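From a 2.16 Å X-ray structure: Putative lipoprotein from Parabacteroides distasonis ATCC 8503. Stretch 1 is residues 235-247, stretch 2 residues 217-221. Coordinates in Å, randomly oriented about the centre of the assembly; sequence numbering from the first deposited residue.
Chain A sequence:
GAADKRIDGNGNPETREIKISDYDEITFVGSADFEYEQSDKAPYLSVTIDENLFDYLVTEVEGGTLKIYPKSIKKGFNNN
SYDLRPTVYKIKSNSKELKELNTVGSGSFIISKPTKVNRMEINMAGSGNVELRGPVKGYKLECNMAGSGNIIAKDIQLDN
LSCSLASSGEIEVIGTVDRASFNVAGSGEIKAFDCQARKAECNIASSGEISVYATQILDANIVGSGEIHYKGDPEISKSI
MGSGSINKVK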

# COMPACT_ATOMS: atom_id res chain seq x y z
N GLU A 235 10.95 -24.04 -9.63
CA GLU A 235 10.12 -24.73 -8.65
C GLU A 235 9.31 -23.63 -7.95
O GLU A 235 9.89 -22.69 -7.38
CB GLU A 235 10.96 -25.48 -7.62
CG GLU A 235 11.91 -26.51 -8.26
CD GLU A 235 12.89 -27.09 -7.27
OE1 GLU A 235 12.98 -26.59 -6.12
OE2 GLU A 235 13.59 -28.03 -7.67
N ILE A 236 7.99 -23.73 -8.03
CA ILE A 236 7.09 -22.71 -7.50
C ILE A 236 6.54 -23.17 -6.17
O ILE A 236 6.15 -24.34 -6.01
CB ILE A 236 5.95 -22.39 -8.54
CG1 ILE A 236 5.10 -21.19 -8.09
CG2 ILE A 236 5.06 -23.60 -8.84
CD1 ILE A 236 4.06 -20.76 -9.16
N SER A 237 6.56 -22.27 -5.19
CA SER A 237 5.78 -22.42 -3.95
C SER A 237 4.60 -21.50 -4.08
O SER A 237 4.78 -20.30 -4.32
CB SER A 237 6.60 -22.04 -2.74
OG SER A 237 7.72 -22.92 -2.74
N LYS A 238 3.40 -22.07 -3.96
CA LYS A 238 2.15 -21.35 -4.24
C LYS A 238 1.44 -21.05 -2.94
O LYS A 238 1.39 -21.90 -2.05
CB LYS A 238 1.23 -22.21 -5.07
CG LYS A 238 1.77 -22.58 -6.41
CD LYS A 238 0.85 -23.62 -7.05
CE LYS A 238 1.39 -24.15 -8.35
NZ LYS A 238 0.52 -25.24 -8.84
N SER A 239 0.88 -19.85 -2.82
CA SER A 239 0.04 -19.54 -1.68
C SER A 239 -1.01 -18.52 -2.08
O SER A 239 -0.67 -17.40 -2.46
CB SER A 239 0.92 -19.01 -0.58
OG SER A 239 0.09 -18.60 0.48
N ILE A 240 -2.27 -18.92 -2.04
CA ILE A 240 -3.38 -18.05 -2.40
C ILE A 240 -4.48 -18.07 -1.33
O ILE A 240 -5.04 -19.11 -1.01
CB ILE A 240 -4.05 -18.46 -3.72
CG1 ILE A 240 -3.04 -18.55 -4.84
CG2 ILE A 240 -5.16 -17.49 -4.06
CD1 ILE A 240 -3.61 -19.15 -6.12
N MSE A 241 -4.79 -16.90 -0.78
CA MSE A 241 -5.94 -16.72 0.10
C MSE A 241 -6.82 -15.72 -0.59
O MSE A 241 -6.51 -14.52 -0.66
CB MSE A 241 -5.52 -16.19 1.48
CG MSE A 241 -6.62 -16.27 2.47
SE MSE A 241 -6.22 -15.18 4.05
CE MSE A 241 -4.87 -16.42 4.81
N GLY A 242 -7.90 -16.21 -1.17
CA GLY A 242 -8.81 -15.34 -1.93
C GLY A 242 -9.15 -15.95 -3.27
O GLY A 242 -8.86 -17.10 -3.52
N SER A 243 -9.77 -15.15 -4.13
CA SER A 243 -10.20 -15.58 -5.48
C SER A 243 -9.12 -15.41 -6.55
O SER A 243 -9.37 -15.68 -7.73
CB SER A 243 -11.41 -14.76 -5.92
OG SER A 243 -11.03 -13.38 -6.04
N GLY A 244 -7.92 -14.97 -6.17
CA GLY A 244 -6.83 -14.78 -7.11
C GLY A 244 -6.32 -16.06 -7.74
O GLY A 244 -6.83 -17.16 -7.47
N SER A 245 -5.32 -15.93 -8.59
CA SER A 245 -4.82 -17.07 -9.32
C SER A 245 -3.41 -16.92 -9.83
O SER A 245 -2.90 -15.81 -9.98
CB SER A 245 -5.76 -17.39 -10.49
OG SER A 245 -5.64 -16.40 -11.46
N ILE A 246 -2.79 -18.06 -10.04
CA ILE A 246 -1.44 -18.20 -10.54
C ILE A 246 -1.54 -18.93 -11.85
O ILE A 246 -2.25 -19.93 -11.92
CB ILE A 246 -0.58 -19.04 -9.57
CG1 ILE A 246 -0.34 -18.27 -8.27
CG2 ILE A 246 0.78 -19.41 -10.19
CD1 ILE A 246 0.24 -19.11 -7.15
N ASN A 247 -0.84 -18.45 -12.88
CA ASN A 247 -0.79 -19.17 -14.15
C ASN A 247 0.57 -19.11 -14.86
O ASN A 247 1.29 -18.10 -14.82
CB ASN A 247 -1.92 -18.74 -15.09
CG ASN A 247 -1.69 -17.40 -15.73
OD1 ASN A 247 -1.72 -16.38 -15.06
ND2 ASN A 247 -1.47 -17.39 -17.06
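Stretch 2 217-221: ILDAN

Stretch 2, residues 217-221, is an extended β-strand lying beside strand 235-241 of stretch 1 in the same sheet. The two run parallel, their N-to-C directions 11° apart and their axes 4.7 Å apart at closest approach. The register pairs Glu235 with Ile217, Ile236 with Leu218, Ser237 with Asp219, Lys238 with Ala220 and Ser239 with Asn221. Across these pairs the CA atoms keep an even spacing, from 4.6 Å between CA of Ile236 and CA of Leu218 to 5.0 Å between CA of Lys238 and CA of Ala220. All five residues of stretch 2 have β backbone angles, phi from -133° to -113° and psi from 110° to 133°.

Four backbone hydrogen bonds join the strands, in the staggered ladder typical of parallel pairing. Leu218 N donates to Glu235 O (3.0 Å, 167° at the hydrogen), and Leu218 O accepts from Ser237 N (2.8 Å, 162°). Two residues on, Ala220 repeats the pattern: its N donates to Ser237 O (2.8 Å, 169°) and its O accepts from Ser239 N (2.8 Å, 134°), the last bond being the most bent. Leu218 and Ala220 thus have both backbone polar groups satisfied by stretch 1, while Ser237 answers with its own N and O, each bound to a different residue of stretch 2. The N and O of Ile236 and Lys238 take no part in this ladder, nor do those of Asp219.

CA-H...O contacts supplement the bonds. Leu218 O lies 3.1 Å from Ile236 CA, and Ala220 O lies 3.6 Å from Lys238 CA, so each of these carbonyls receives an N-H and a CA-H from successive residues. Glu235 O, besides accepting from Leu218, is 3.6 Å from Ile217 CA; Ser239 O, 3.3 Å from Asn221 CA, makes the corresponding contact at the other end.

Side chains alternate between the two faces of the sheet. On the face of Ile236, Leu218, Lys238 and Ala220 the contact is apolar: Ile236 CD1 packs 3.8 Å from Leu218 CD2 and 4.1 Å from Ala220 CB. Ile246, on strand 245-247, points toward stretch 2 and brings its CD1 to 3.8 Å from the same Ala220 CB, so the small methyl meets two isoleucine ends. The extended Lys238 side chain adds no close contact here; its NZ is hydrogen-bonded elsewhere in the structure.

The other face carries Glu235, Ser237, Ser239, Ile217, Asp219 and Asn221. Here no side-chain hydrogen bond crosses between the stretches: Glu235 OE1 approaches Ile217 CD1 at 3.9 Å, and Asn221 OD1 comes to 3.2 Å from Ser239 CB, a carbon. The polar link on this face lies within stretch 2, where Asn221 ND2 donates to Asp219 OD1 (3.1 Å, 146°). The loop at Gly242-Gly244 makes no contact with stretch 2.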

# COMPACT_ATOMS: atom_id res chain seq x y z
N ILE A 217 13.76 -20.65 -8.64
CA ILE A 217 12.83 -20.65 -7.51
C ILE A 217 11.84 -19.49 -7.66
O ILE A 217 12.24 -18.35 -7.95
CB ILE A 217 13.59 -20.42 -6.17
CG1 ILE A 217 14.62 -21.52 -5.91
CG2 ILE A 217 12.64 -20.35 -5.00
CD1 ILE A 217 14.02 -22.89 -5.69
N LEU A 218 10.56 -19.78 -7.45
CA LEU A 218 9.50 -18.79 -7.46
C LEU A 218 8.62 -19.02 -6.25
O LEU A 218 8.07 -20.11 -6.05
CB LEU A 218 8.65 -18.84 -8.74
CG LEU A 218 7.44 -17.89 -8.81
CD1 LEU A 218 7.89 -16.38 -8.68
CD2 LEU A 218 6.66 -18.14 -10.12
N ASP A 219 8.49 -17.98 -5.45
CA ASP A 219 7.66 -18.00 -4.27
C ASP A 219 6.51 -17.03 -4.58
O ASP A 219 6.72 -15.81 -4.69
CB ASP A 219 8.56 -17.60 -3.11
CG ASP A 219 7.87 -17.55 -1.80
OD1 ASP A 219 6.69 -17.97 -1.69
OD2 ASP A 219 8.54 -17.08 -0.83
N ALA A 220 5.32 -17.58 -4.76
CA ALA A 220 4.17 -16.87 -5.33
C ALA A 220 3.06 -16.77 -4.27
O ALA A 220 2.51 -17.80 -3.84
CB ALA A 220 3.68 -17.58 -6.58
N ASN A 221 2.77 -15.55 -3.82
CA ASN A 221 1.83 -15.32 -2.72
C ASN A 221 0.80 -14.28 -3.10
O ASN A 221 1.16 -13.17 -3.56
CB ASN A 221 2.57 -14.83 -1.47
CG ASN A 221 3.68 -15.80 -1.05
OD1 ASN A 221 3.39 -16.91 -0.62
ND2 ASN A 221 4.92 -15.43 -1.28